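Local coordinates for uridylate-specific endoribonuclease nsp11 (Prrsv 16244b, PDB 5EYI), which probably acts as a uridylate-specific endoribonuclease, degrading viral polyuridine RNA and so keeping host double-stranded RNA sensors from being activated, at residues Thr103-Glu111 and Cys178-Pro186; Leu129-Val137 and Gly143-Tyr152. The protein carries 1 engineered substitution. One frame throughout, in Å; residues are numbered along the deposited sequence.

Contact 1: residues Thr103-Glu111 and Cys178-Pro186; sequences TVFSTGRIE and CTLTDVYLP
Asp182 is held at both its carboxylate and its backbone carbonyl by the loop that runs into helix 109-112. Thr107 N donates to Asp182 OD1 (3.0 Å), arriving from above the carboxylate plane, 52° out of it. The other oxygen is met on its anti lone pair: Ile110 N points at Asp182 OD2 across 2.9 Å with an N-H...O angle of 172°. Beside the carboxylate, Ile110 CD1 packs against Leu180 CD2 at 3.9 Å. The two amide bonds reach different oxygens and so fix the rotation of the carboxylate, whose CG is folded back between the aspartate's own N and carbonyl carbon (chi1 68°). Asp182 O is bonded twice, by Thr107 OG1 at 2.6 Å and by Arg109 NH2 at 2.8 Å, the two donors approaching from opposite faces of the carbonyl.

Gly108 occupies the N-cap position of helix 109-112, and glycine brings no side chain to receive the N-H groups of the first turn. A carboxylate from just beyond strand 173-180, in the same NendoU domain, accepts from Ile110 N; the helix start would probably stabilise its negative charge.

Further out, Arg109 NE bonds to Thr107 OG1 (2.9 Å) in the guanidinium plane, which lines up the hydroxyl and NH2 on the same carbonyl. A salt bridge from Arg109 NH1 to Glu122 anchors the far side of that guanidinium. Glu111 OE1 stands 4.2 Å from Asp182 OD2, but one water donates to both oxygens and accepts from Gly108 N, while Glu111 OE2 pairs with Lys10. A second water joins Ser106 OG, itself bonded to Asp206, to Asp182 N, and a third links Phe105 O to Tyr184 N.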
ATOM      1  N   THR A 103      -1.060  18.817   0.084  1.00 28.34           N
ATOM      2  CA  THR A 103       0.142  17.978   0.166  1.00 27.02           C
ATOM      3  C   THR A 103       0.697  17.936   1.579  1.00 25.45           C
ATOM      4  O   THR A 103       0.462  18.850   2.357  1.00 25.88           O
ATOM      5  CB  THR A 103       1.254  18.474  -0.807  1.00 25.11           C
ATOM      6  OG1 THR A 103       2.360  17.565  -0.790  1.00 23.72           O
ATOM      7  CG2 THR A 103       1.755  19.852  -0.434  1.00 24.40           C
ATOM      8  N   VAL A 104       1.425  16.870   1.902  1.00 24.72           N
ATOM      9  CA  VAL A 104       2.299  16.884   3.072  1.00 24.88           C
ATOM     10  C   VAL A 104       3.663  17.419   2.633  1.00 22.13           C
ATOM     11  O   VAL A 104       3.979  17.452   1.434  1.00 20.06           O
ATOM     12  CB  VAL A 104       2.392  15.513   3.806  1.00 26.81           C
ATOM     13  CG1 VAL A 104       1.000  15.007   4.153  1.00 28.49           C
ATOM     14  CG2 VAL A 104       3.123  14.456   3.005  1.00 27.59           C
ATOM     15  N   PHE A 105       4.458  17.843   3.612  1.00 20.54           N
ATOM     16  CA  PHE A 105       5.731  18.502   3.341  1.00 19.82           C
ATOM     17  C   PHE A 105       6.893  17.799   4.013  1.00 19.00           C
ATOM     18  O   PHE A 105       6.775  17.315   5.131  1.00 19.64           O
ATOM     19  CB  PHE A 105       5.659  19.970   3.775  1.00 19.83           C
ATOM     20  CG  PHE A 105       4.820  20.819   2.864  1.00 20.05           C
ATOM     21  CD1 PHE A 105       5.342  21.290   1.672  1.00 20.00           C
ATOM     22  CD2 PHE A 105       3.505  21.126   3.185  1.00 20.08           C
ATOM     23  CE1 PHE A 105       4.571  22.055   0.814  1.00 20.62           C
ATOM     24  CE2 PHE A 105       2.728  21.888   2.331  1.00 20.04           C
ATOM     25  CZ  PHE A 105       3.260  22.358   1.148  1.00 20.36           C
ATOM     26  N   SER A 106       8.020  17.743   3.320  1.00 18.41           N
ATOM     27  CA  SER A 106       9.285  17.358   3.932  1.00 17.97           C
ATOM     28  C   SER A 106       9.689  18.436   4.928  1.00 17.81           C
ATOM     29  O   SER A 106       9.395  19.617   4.733  1.00 17.93           O
ATOM     30  CB  SER A 106      10.376  17.205   2.877  1.00 17.88           C
ATOM     31  OG  SER A 106      10.118  16.091   2.052  1.00 18.40           O
ATOM     32  N   THR A 107      10.396  18.029   5.972  1.00 17.68           N
ATOM     33  CA  THR A 107      10.644  18.889   7.134  1.00 17.67           C
ATOM     34  C   THR A 107      11.971  19.628   7.127  1.00 17.76           C
ATOM     35  O   THR A 107      12.245  20.394   8.052  1.00 18.66           O
ATOM     36  CB  THR A 107      10.577  18.050   8.412  1.00 17.50           C
ATOM     37  OG1 THR A 107      11.505  16.963   8.305  1.00 17.29           O
ATOM     38  CG2 THR A 107       9.178  17.515   8.604  1.00 17.65           C
ATOM     39  N   GLY A 108      12.802  19.396   6.112  1.00 17.92           N
ATOM     40  CA  GLY A 108      14.140  19.985   6.046  1.00 17.31           C
ATOM     41  C   GLY A 108      15.217  19.192   6.756  1.00 17.30           C
ATOM     42  O   GLY A 108      16.400  19.570   6.708  1.00 16.39           O
ATOM     43  N   ARG A 109      14.843  18.082   7.391  1.00 17.34           N
ATOM     44  CA  ARG A 109      15.808  17.301   8.178  1.00 18.04           C
ATOM     45  C   ARG A 109      16.882  16.646   7.320  1.00 19.05           C
ATOM     46  O   ARG A 109      18.060  16.589   7.720  1.00 18.55           O
ATOM     47  CB  ARG A 109      15.099  16.245   9.018  1.00 17.94           C
ATOM     48  CG  ARG A 109      14.559  16.825  10.304  1.00 17.99           C
ATOM     49  CD  ARG A 109      13.859  15.781  11.127  1.00 17.67           C
ATOM     50  NE  ARG A 109      12.552  15.441  10.591  1.00 17.58           N
ATOM     51  CZ  ARG A 109      11.677  14.645  11.200  1.00 17.54           C
ATOM     52  NH1 ARG A 109      11.969  14.123  12.394  1.00 17.32           N
ATOM     53  NH2 ARG A 109      10.505  14.389  10.626  1.00 16.92           N
ATOM     54  N   ILE A 110      16.479  16.147   6.156  1.00 19.51           N
ATOM     55  CA  ILE A 110      17.446  15.593   5.206  1.00 21.13           C
ATOM     56  C   ILE A 110      18.487  16.657   4.794  1.00 21.50           C
ATOM     57  O   ILE A 110      19.681  16.393   4.829  1.00 20.54           O
ATOM     58  CB  ILE A 110      16.740  14.958   3.983  1.00 21.54           C
ATOM     59  CG1 ILE A 110      16.074  13.642   4.402  1.00 21.85           C
ATOM     60  CG2 ILE A 110      17.720  14.683   2.848  1.00 22.01           C
ATOM     61  CD1 ILE A 110      14.965  13.197   3.474  1.00 22.56           C
ATOM     62  N   GLU A 111      18.037  17.865   4.464  1.00 22.73           N
ATOM     63  CA  GLU A 111      18.940  18.889   3.931  1.00 23.30           C
ATOM     64  C   GLU A 111      19.949  19.355   4.978  1.00 24.62           C
ATOM     65  O   GLU A 111      21.108  19.567   4.639  1.00 25.42           O
ATOM     66  CB  GLU A 111      18.183  20.077   3.333  1.00 23.31           C
ATOM     67  CG  GLU A 111      17.540  19.798   1.972  1.00 23.37           C
ATOM     68  CD  GLU A 111      16.252  18.986   2.060  1.00 24.14           C
ATOM     69  OE1 GLU A 111      15.795  18.666   3.186  1.00 22.94           O
ATOM     70  OE2 GLU A 111      15.697  18.656   0.992  1.00 24.42           O
ATOM     71  N   CYS A 178      15.965   1.011  -0.293  1.00 27.90           N
ATOM     72  CA  CYS A 178      14.806   1.280   0.528  1.00 28.12           C
ATOM     73  C   CYS A 178      14.485   2.781   0.517  1.00 24.81           C
ATOM     74  O   CYS A 178      15.383   3.624   0.484  1.00 22.97           O
ATOM     75  CB  CYS A 178      15.004   0.675   1.927  1.00 30.64           C
ATOM     76  SG  CYS A 178      15.236   1.794   3.308  1.00 38.36           S
ATOM     77  N   THR A 179      13.191   3.094   0.485  1.00 22.43           N
ATOM     78  CA  THR A 179      12.727   4.462   0.338  1.00 21.20           C
ATOM     79  C   THR A 179      12.662   5.122   1.693  1.00 20.58           C
ATOM     80  O   THR A 179      12.388   4.475   2.696  1.00 20.26           O
ATOM     81  CB  THR A 179      11.343   4.551  -0.323  1.00 20.87           C
ATOM     82  OG1 THR A 179      10.405   3.755   0.401  1.00 20.00           O
ATOM     83  CG2 THR A 179      11.405   4.088  -1.768  1.00 21.42           C
ATOM     84  N   LEU A 180      12.882   6.425   1.708  1.00 19.96           N
ATOM     85  CA  LEU A 180      13.001   7.160   2.950  1.00 20.33           C
ATOM     86  C   LEU A 180      12.455   8.563   2.771  1.00 19.07           C
ATOM     87  O   LEU A 180      12.648   9.165   1.714  1.00 18.42           O
ATOM     88  CB  LEU A 180      14.479   7.198   3.328  1.00 21.80           C
ATOM     89  CG  LEU A 180      14.930   7.917   4.593  1.00 22.47           C
ATOM     90  CD1 LEU A 180      16.180   7.215   5.122  1.00 23.34           C
ATOM     91  CD2 LEU A 180      15.178   9.405   4.361  1.00 22.55           C
ATOM     92  N   THR A 181      11.770   9.071   3.797  1.00 18.04           N
ATOM     93  CA  THR A 181      11.361  10.478   3.850  1.00 18.19           C
ATOM     94  C   THR A 181      11.718  11.059   5.210  1.00 17.93           C
ATOM     95  O   THR A 181      12.122  10.326   6.108  1.00 17.07           O
ATOM     96  CB  THR A 181       9.845  10.660   3.620  1.00 18.34           C
ATOM     97  OG1 THR A 181       9.112  10.237   4.774  1.00 18.24           O
ATOM     98  CG2 THR A 181       9.384   9.868   2.414  1.00 18.85           C
ATOM     99  N   ASP A 182      11.574  12.377   5.337  1.00 18.38           N
ATOM    100  CA  ASP A 182      11.650  13.045   6.638  1.00 18.72           C
ATOM    101  C   ASP A 182      10.342  13.737   7.041  1.00 19.13           C
ATOM    102  O   ASP A 182      10.355  14.705   7.813  1.00 19.18           O
ATOM    103  CB  ASP A 182      12.832  14.015   6.684  1.00 18.96           C
ATOM    104  CG  ASP A 182      12.663  15.214   5.782  1.00 19.20           C
ATOM    105  OD1 ASP A 182      11.565  15.422   5.213  1.00 18.53           O
ATOM    106  OD2 ASP A 182      13.650  15.965   5.663  1.00 19.33           O
ATOM    107  N   VAL A 183       9.215  13.232   6.539  1.00 19.32           N
ATOM    108  CA  VAL A 183       7.924  13.816   6.877  1.00 19.98           C
ATOM    109  C   VAL A 183       7.645  13.669   8.377  1.00 19.25           C
ATOM    110  O   VAL A 183       8.049  12.683   9.001  1.00 19.39           O
ATOM    111  CB  VAL A 183       6.747  13.205   6.080  1.00 20.87           C
ATOM    112  CG1 VAL A 183       6.986  13.339   4.585  1.00 21.65           C
ATOM    113  CG2 VAL A 183       6.505  11.752   6.456  1.00 21.95           C
ATOM    114  N   TYR A 184       6.953  14.654   8.931  1.00 18.68           N
ATOM    115  CA  TYR A 184       6.483  14.614  10.310  1.00 19.14           C
ATOM    116  C   TYR A 184       5.494  13.464  10.462  1.00 19.03           C
ATOM    117  O   TYR A 184       4.390  13.538   9.933  1.00 19.11           O
ATOM    118  CB  TYR A 184       5.825  15.947  10.671  1.00 19.28           C
ATOM    119  CG  TYR A 184       5.361  16.059  12.102  1.00 19.85           C
ATOM    120  CD1 TYR A 184       4.036  16.364  12.407  1.00 20.34           C
ATOM    121  CD2 TYR A 184       6.242  15.846  13.155  1.00 20.24           C
ATOM    122  CE1 TYR A 184       3.608  16.468  13.723  1.00 20.72           C
ATOM    123  CE2 TYR A 184       5.821  15.954  14.475  1.00 20.82           C
ATOM    124  CZ  TYR A 184       4.507  16.275  14.751  1.00 20.46           C
ATOM    125  OH  TYR A 184       4.090  16.369  16.057  1.00 20.93           O
ATOM    126  N   LEU A 185       5.907  12.399  11.151  1.00 19.05           N
ATOM    127  CA  LEU A 185       5.155  11.133  11.155  1.00 20.52           C
ATOM    128  C   LEU A 185       3.681  11.219  11.603  1.00 21.32           C
ATOM    129  O   LEU A 185       2.843  10.446  11.107  1.00 20.86           O
ATOM    130  CB  LEU A 185       5.874  10.046  11.967  1.00 20.78           C
ATOM    131  CG  LEU A 185       7.260   9.574  11.492  1.00 20.89           C
ATOM    132  CD1 LEU A 185       7.813   8.547  12.467  1.00 21.32           C
ATOM    133  CD2 LEU A 185       7.184   8.968  10.102  1.00 21.32           C
ATOM    134  N   PRO A 186       3.354  12.143  12.529  1.00 22.21           N
ATOM    135  CA  PRO A 186       1.931  12.294  12.851  1.00 23.79           C
ATOM    136  C   PRO A 186       1.039  12.734  11.682  1.00 24.86           C
ATOM    137  O   PRO A 186      -0.148  12.416  11.710  1.00 25.60           O
ATOM    138  CB  PRO A 186       1.935  13.308  13.999  1.00 23.23           C
ATOM    139  CG  PRO A 186       3.230  13.025  14.691  1.00 23.15           C
ATOM    140  CD  PRO A 186       4.198  12.779  13.555  1.00 22.70           C
TER
HETATM  141  O   HOH W   1       5.671  16.539   7.443  1.00 21.44           O
HETATM  142  O   HOH W   2      11.068  13.682   2.675  1.00 20.17           O
HETATM  143  O   HOH W   3      13.500  17.630   3.613  1.00 17.83           O

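Contact 2: residues Leu129-Val137 and Gly143-Tyr152. With SO4 (sulfate ion), chain C.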
ATOM      1  N   LEU A 129       4.705   1.807  14.962  1.00 28.99           N
ATOM      2  CA  LEU A 129       5.071   0.960  13.827  1.00 29.12           C
ATOM      3  C   LEU A 129       6.600   0.840  13.757  1.00 29.50           C
ATOM      4  O   LEU A 129       7.234   1.401  12.858  1.00 27.99           O
ATOM      5  CB  LEU A 129       4.519   1.542  12.515  1.00 30.10           C
ATOM      6  CG  LEU A 129       3.218   1.046  11.899  1.00 31.90           C
ATOM      7  CD1 LEU A 129       3.187   1.492  10.447  1.00 33.85           C
ATOM      8  CD2 LEU A 129       3.049  -0.466  11.969  1.00 32.04           C
ATOM      9  N   PRO A 130       7.206   0.110  14.712  1.00 31.10           N
ATOM     10  CA  PRO A 130       8.678   0.108  14.794  1.00 31.18           C
ATOM     11  C   PRO A 130       9.362  -0.462  13.554  1.00 31.20           C
ATOM     12  O   PRO A 130      10.434   0.006  13.184  1.00 30.27           O
ATOM     13  CB  PRO A 130       8.974  -0.746  16.030  1.00 30.53           C
ATOM     14  CG  PRO A 130       7.760  -1.565  16.238  1.00 30.80           C
ATOM     15  CD  PRO A 130       6.595  -0.793  15.702  1.00 30.89           C
ATOM     16  N   HIS A 131       8.747  -1.451  12.912  1.00 32.83           N
ATOM     17  CA  HIS A 131       9.319  -1.999  11.700  1.00 34.81           C
ATOM     18  C   HIS A 131       9.426  -0.887  10.669  1.00 34.84           C
ATOM     19  O   HIS A 131      10.531  -0.585  10.244  1.00 37.10           O
ATOM     20  CB  HIS A 131       8.525  -3.170  11.149  1.00 36.55           C
ATOM     21  CG  HIS A 131       9.253  -3.928  10.084  1.00 40.05           C
ATOM     22  ND1 HIS A 131       9.212  -3.574   8.751  1.00 41.43           N
ATOM     23  CD2 HIS A 131      10.057  -5.013  10.160  1.00 40.09           C
ATOM     24  CE1 HIS A 131       9.946  -4.422   8.052  1.00 39.72           C
ATOM     25  NE2 HIS A 131      10.478  -5.297   8.885  1.00 39.94           N
ATOM     26  N   ALA A 132       8.307  -0.234  10.350  1.00 31.56           N
ATOM     27  CA  ALA A 132       8.278   0.895   9.390  1.00 30.03           C
ATOM     28  C   ALA A 132       9.311   1.992   9.639  1.00 28.75           C
ATOM     29  O   ALA A 132      10.036   2.388   8.716  1.00 29.84           O
ATOM     30  CB  ALA A 132       6.897   1.535   9.353  1.00 29.72           C
ATOM     31  N   PHE A 133       9.363   2.480  10.878  1.00 25.92           N
ATOM     32  CA  PHE A 133      10.009   3.757  11.195  1.00 24.72           C
ATOM     33  C   PHE A 133      11.321   3.688  11.985  1.00 24.57           C
ATOM     34  O   PHE A 133      12.116   4.631  11.929  1.00 24.19           O
ATOM     35  CB  PHE A 133       8.996   4.672  11.903  1.00 24.34           C
ATOM     36  CG  PHE A 133       7.730   4.916  11.105  1.00 23.78           C
ATOM     37  CD1 PHE A 133       7.790   5.327   9.773  1.00 23.65           C
ATOM     38  CD2 PHE A 133       6.475   4.746  11.690  1.00 23.89           C
ATOM     39  CE1 PHE A 133       6.632   5.552   9.043  1.00 23.45           C
ATOM     40  CE2 PHE A 133       5.317   4.967  10.964  1.00 23.45           C
ATOM     41  CZ  PHE A 133       5.395   5.369   9.638  1.00 23.67           C
ATOM     42  N   ILE A 134      11.556   2.593  12.706  1.00 24.90           N
ATOM     43  CA  ILE A 134      12.806   2.403  13.452  1.00 25.52           C
ATOM     44  C   ILE A 134      13.757   1.463  12.683  1.00 26.71           C
ATOM     45  O   ILE A 134      14.933   1.780  12.480  1.00 25.38           O
ATOM     46  CB  ILE A 134      12.511   1.937  14.896  1.00 25.53           C
ATOM     47  CG1 ILE A 134      11.729   3.041  15.636  1.00 25.90           C
ATOM     48  CG2 ILE A 134      13.798   1.598  15.640  1.00 25.34           C
ATOM     49  CD1 ILE A 134      11.168   2.636  16.990  1.00 25.92           C
ATOM     50  N   GLY A 135      13.225   0.330  12.237  1.00 27.61           N
ATOM     51  CA  GLY A 135      13.983  -0.661  11.507  1.00 29.35           C
ATOM     52  C   GLY A 135      14.387  -1.813  12.396  1.00 31.01           C
ATOM     53  O   GLY A 135      14.544  -1.660  13.608  1.00 30.25           O
ATOM     54  N   ASP A 136      14.551  -2.974  11.783  1.00 33.10           N
ATOM     55  CA  ASP A 136      14.964  -4.168  12.505  1.00 35.75           C
ATOM     56  C   ASP A 136      15.724  -5.102  11.582  1.00 32.58           C
ATOM     57  O   ASP A 136      15.755  -4.892  10.371  1.00 31.44           O
ATOM     58  CB  ASP A 136      13.737  -4.879  13.069  1.00 40.05           C
ATOM     59  CG  ASP A 136      12.890  -5.518  11.990  1.00 44.42           C
ATOM     60  OD1 ASP A 136      12.911  -5.038  10.834  1.00 49.91           O
ATOM     61  OD2 ASP A 136      12.205  -6.513  12.294  1.00 51.64           O
ATOM     62  N   VAL A 137      16.306  -6.139  12.170  1.00 31.25           N
ATOM     63  CA  VAL A 137      17.122  -7.100  11.447  1.00 31.99           C
ATOM     64  C   VAL A 137      16.549  -8.500  11.637  1.00 34.04           C
ATOM     65  O   VAL A 137      16.269  -8.912  12.761  1.00 35.20           O
ATOM     66  CB  VAL A 137      18.583  -7.038  11.933  1.00 30.51           C
ATOM     67  CG1 VAL A 137      19.412  -8.192  11.374  1.00 30.85           C
ATOM     68  CG2 VAL A 137      19.190  -5.696  11.552  1.00 30.20           C
ATOM     69  N   GLY A 143      14.960  -4.691   7.635  1.00 27.50           N
ATOM     70  CA  GLY A 143      13.630  -4.269   7.225  1.00 27.51           C
ATOM     71  C   GLY A 143      13.309  -2.910   7.814  1.00 26.35           C
ATOM     72  O   GLY A 143      13.823  -2.541   8.872  1.00 25.66           O
ATOM     73  N   GLY A 144      12.495  -2.157   7.088  1.00 26.28           N
ATOM     74  CA  GLY A 144      11.798  -1.003   7.625  1.00 27.99           C
ATOM     75  C   GLY A 144      12.585   0.201   8.135  1.00 28.35           C
ATOM     76  O   GLY A 144      12.343   0.695   9.234  1.00 32.30           O
ATOM     77  N   CYS A 145      13.483   0.716   7.325  1.00 26.34           N
ATOM     78  CA  CYS A 145      14.217   1.920   7.687  1.00 25.02           C
ATOM     79  C   CYS A 145      13.764   3.041   6.785  1.00 23.57           C
ATOM     80  O   CYS A 145      14.538   3.554   5.982  1.00 24.92           O
ATOM     81  CB  CYS A 145      15.703   1.656   7.532  1.00 24.72           C
ATOM     82  SG  CYS A 145      16.227   0.380   8.667  1.00 25.47           S
ATOM     83  N   HIS A 146      12.498   3.417   6.916  1.00 22.05           N
ATOM     84  CA  HIS A 146      11.876   4.324   5.957  1.00 20.59           C
ATOM     85  C   HIS A 146      11.779   5.779   6.417  1.00 20.03           C
ATOM     86  O   HIS A 146      11.114   6.581   5.773  1.00 19.73           O
ATOM     87  CB  HIS A 146      10.517   3.776   5.551  1.00 20.65           C
ATOM     88  CG  HIS A 146      10.592   2.462   4.834  1.00 20.48           C
ATOM     89  ND1 HIS A 146      10.139   1.290   5.393  1.00 20.67           N
ATOM     90  CD2 HIS A 146      11.058   2.132   3.607  1.00 20.25           C
ATOM     91  CE1 HIS A 146      10.316   0.297   4.541  1.00 20.49           C
ATOM     92  NE2 HIS A 146      10.877   0.781   3.450  1.00 20.59           N
ATOM     93  N   HIS A 147      12.475   6.134   7.493  1.00 18.85           N
ATOM     94  CA  HIS A 147      12.438   7.495   7.996  1.00 18.16           C
ATOM     95  C   HIS A 147      13.840   8.011   8.293  1.00 17.65           C
ATOM     96  O   HIS A 147      14.756   7.238   8.559  1.00 16.84           O
ATOM     97  CB  HIS A 147      11.554   7.591   9.242  1.00 17.90           C
ATOM     98  CG  HIS A 147      11.054   8.973   9.512  1.00 17.55           C
ATOM     99  ND1 HIS A 147      11.406   9.689  10.633  1.00 18.07           N
ATOM    100  CD2 HIS A 147      10.253   9.785   8.786  1.00 18.12           C
ATOM    101  CE1 HIS A 147      10.834  10.880  10.597  1.00 18.03           C
ATOM    102  NE2 HIS A 147      10.129  10.966   9.483  1.00 18.16           N
ATOM    103  N   VAL A 148      13.980   9.331   8.244  1.00 17.10           N
ATOM    104  CA  VAL A 148      15.242  10.006   8.513  1.00 17.13           C
ATOM    105  C   VAL A 148      15.756   9.747   9.936  1.00 16.93           C
ATOM    106  O   VAL A 148      16.945   9.902  10.200  1.00 17.40           O
ATOM    107  CB  VAL A 148      15.110  11.529   8.270  1.00 17.08           C
ATOM    108  CG1 VAL A 148      14.288  12.189   9.373  1.00 17.25           C
ATOM    109  CG2 VAL A 148      16.484  12.179   8.127  1.00 17.03           C
ATOM    110  N   THR A 149      14.849   9.370  10.831  1.00 16.47           N
ATOM    111  CA  THR A 149      15.168   8.988  12.201  1.00 16.73           C
ATOM    112  C   THR A 149      15.466   7.479  12.379  1.00 16.53           C
ATOM    113  O   THR A 149      15.806   7.050  13.489  1.00 16.43           O
ATOM    114  CB  THR A 149      14.007   9.387  13.148  1.00 16.86           C
ATOM    115  OG1 THR A 149      12.795   8.723  12.759  1.00 17.08           O
ATOM    116  CG2 THR A 149      13.778  10.899  13.116  1.00 16.74           C
ATOM    117  N   SER A 150      15.369   6.688  11.307  1.00 16.31           N
ATOM    118  CA  SER A 150      15.519   5.232  11.401  1.00 16.57           C
ATOM    119  C   SER A 150      16.953   4.797  11.688  1.00 17.26           C
ATOM    120  O   SER A 150      17.908   5.564  11.558  1.00 16.81           O
ATOM    121  CB  SER A 150      15.036   4.535  10.122  1.00 16.21           C
ATOM    122  OG  SER A 150      13.680   4.830   9.843  1.00 16.36           O
ATOM    123  N   ARG A 151      17.084   3.539  12.076  1.00 18.58           N
ATOM    124  CA  ARG A 151      18.394   2.913  12.225  1.00 19.84           C
ATOM    125  C   ARG A 151      18.989   2.538  10.874  1.00 19.26           C
ATOM    126  O   ARG A 151      18.307   2.581   9.838  1.00 18.24           O
ATOM    127  CB  ARG A 151      18.279   1.666  13.075  1.00 21.04           C
ATOM    128  CG  ARG A 151      17.967   1.957  14.520  1.00 23.03           C
ATOM    129  CD  ARG A 151      17.632   0.666  15.237  1.00 25.54           C
ATOM    130  NE  ARG A 151      17.386   0.867  16.660  1.00 27.94           N
ATOM    131  CZ  ARG A 151      16.648   0.059  17.431  1.00 30.44           C
ATOM    132  NH1 ARG A 151      16.062  -1.030  16.934  1.00 29.65           N
ATOM    133  NH2 ARG A 151      16.479   0.356  18.721  1.00 32.56           N
ATOM    134  N   TYR A 152      20.277   2.196  10.913  1.00 19.06           N
ATOM    135  CA  TYR A 152      20.997   1.575   9.798  1.00 19.49           C
ATOM    136  C   TYR A 152      21.189   2.478   8.555  1.00 18.97           C
ATOM    137  O   TYR A 152      21.539   1.988   7.475  1.00 19.58           O
ATOM    138  CB  TYR A 152      20.318   0.240   9.436  1.00 20.40           C
ATOM    139  CG  TYR A 152      20.020  -0.618  10.656  1.00 21.30           C
ATOM    140  CD1 TYR A 152      21.011  -0.892  11.598  1.00 21.96           C
ATOM    141  CD2 TYR A 152      18.740  -1.133  10.885  1.00 22.40           C
ATOM    142  CE1 TYR A 152      20.746  -1.661  12.721  1.00 22.54           C
ATOM    143  CE2 TYR A 152      18.463  -1.900  12.011  1.00 22.81           C
ATOM    144  CZ  TYR A 152      19.469  -2.154  12.925  1.00 23.07           C
ATOM    145  OH  TYR A 152      19.217  -2.905  14.044  1.00 24.16           O
TER
HETATM  146  S   SO4 C 301      18.778   3.269  18.678  1.00 43.35           S
HETATM  147  O1  SO4 C 301      19.383   4.504  19.210  1.00 39.05           O
HETATM  148  O2  SO4 C 301      19.468   2.072  19.211  1.00 46.20           O
HETATM  149  O3  SO4 C 301      18.931   3.355  17.209  1.00 45.45           O
HETATM  150  O4  SO4 C 301      17.345   3.085  19.025  1.00 42.51           O
HETATM  151  O   HOH W   4      12.059   6.486  14.036  1.00 17.11           O
HETATM  152  O   HOH W   5      16.755  -2.793  15.164  1.00 38.49           O
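Asp136 and Gly143 form an antiparallel hydrogen-bonded pair, with Asp136 N to Gly143 O at 3.0 Å and Gly143 N to Asp136 O at 2.9 Å. Two further backbone bonds, outside the strand pair, join the end of helix 130-133 to the loop after Gly143. Arg151 N reaches Ile134 O in the carbonyl plane (2.8 Å, N-H...O angle 169°), and His146 N meets Ala132 O at 3.2 Å, nearly in line with the C=O bond.

Among side-chain polar contacts, Ser150 OG lies 2.6 Å from Phe133 O and also has His147 O, at the start of a type I turn, within range; its single proton cannot be assigned. A water donates to Phe133 O and bonds Thr149 OG1, which is itself bonded to His147 ND1. Another water ties Gly135 O to Arg151 NH1 and Tyr152 OH.

Ile134 CG2 lies over one face of the Arg151 guanidinium, 3.7 Å from Arg151 CZ. The arginine chain, extended from CG to NE, runs beside the isoleucine and sends NE and NH2 to two oxygens of a sulfate, probably from the crystallisation liquor. The apolar contact is that of Val137 CG2, obliquely on the Tyr152 ring.

With chi1 at -167°, the imidazole of His131 is laid along the Gly143-Gly144 backbone, where CE1 comes 3.5 Å from Gly144 N and Gly143 O stands over one face. His131 and His146 are predicted active-site residues, as in EndoU enzymes, and their ND1 atoms are 6.0 Å apart; His146 NE2 bonds to Glu195 of the second subunit, and Ala175, the third predicted position, is engineered.

Around this unit, Phe133 rests on Ala126 of helix 120-128, His147 and Val148 touch Arg109 of helix 109-112, and Cys145, Val137 and Tyr152 lean on strand 163-169.

In the fold
The two contacts lie about 14 Å apart between centres, both in the NendoU endoribonuclease domain, and contact 2 is nested inside the chain loop that contact 1 closes. Contact 1 is buried, its centre about 5 Å from that of the chain; the centre of contact 2, where the predicted catalytic histidines are, is about 18 Å from it. They meet directly: Val183 O and His147 NE2 are 2.7 Å apart, and Thr181 O lies 3.0 Å from Val148 N, both probable hydrogen bonds. Segment 178-186, continuing strand 173-180, is thus bonded on the one hand to the start of helix 109-112 and on the other to the loop that carries the predicted active-site His146.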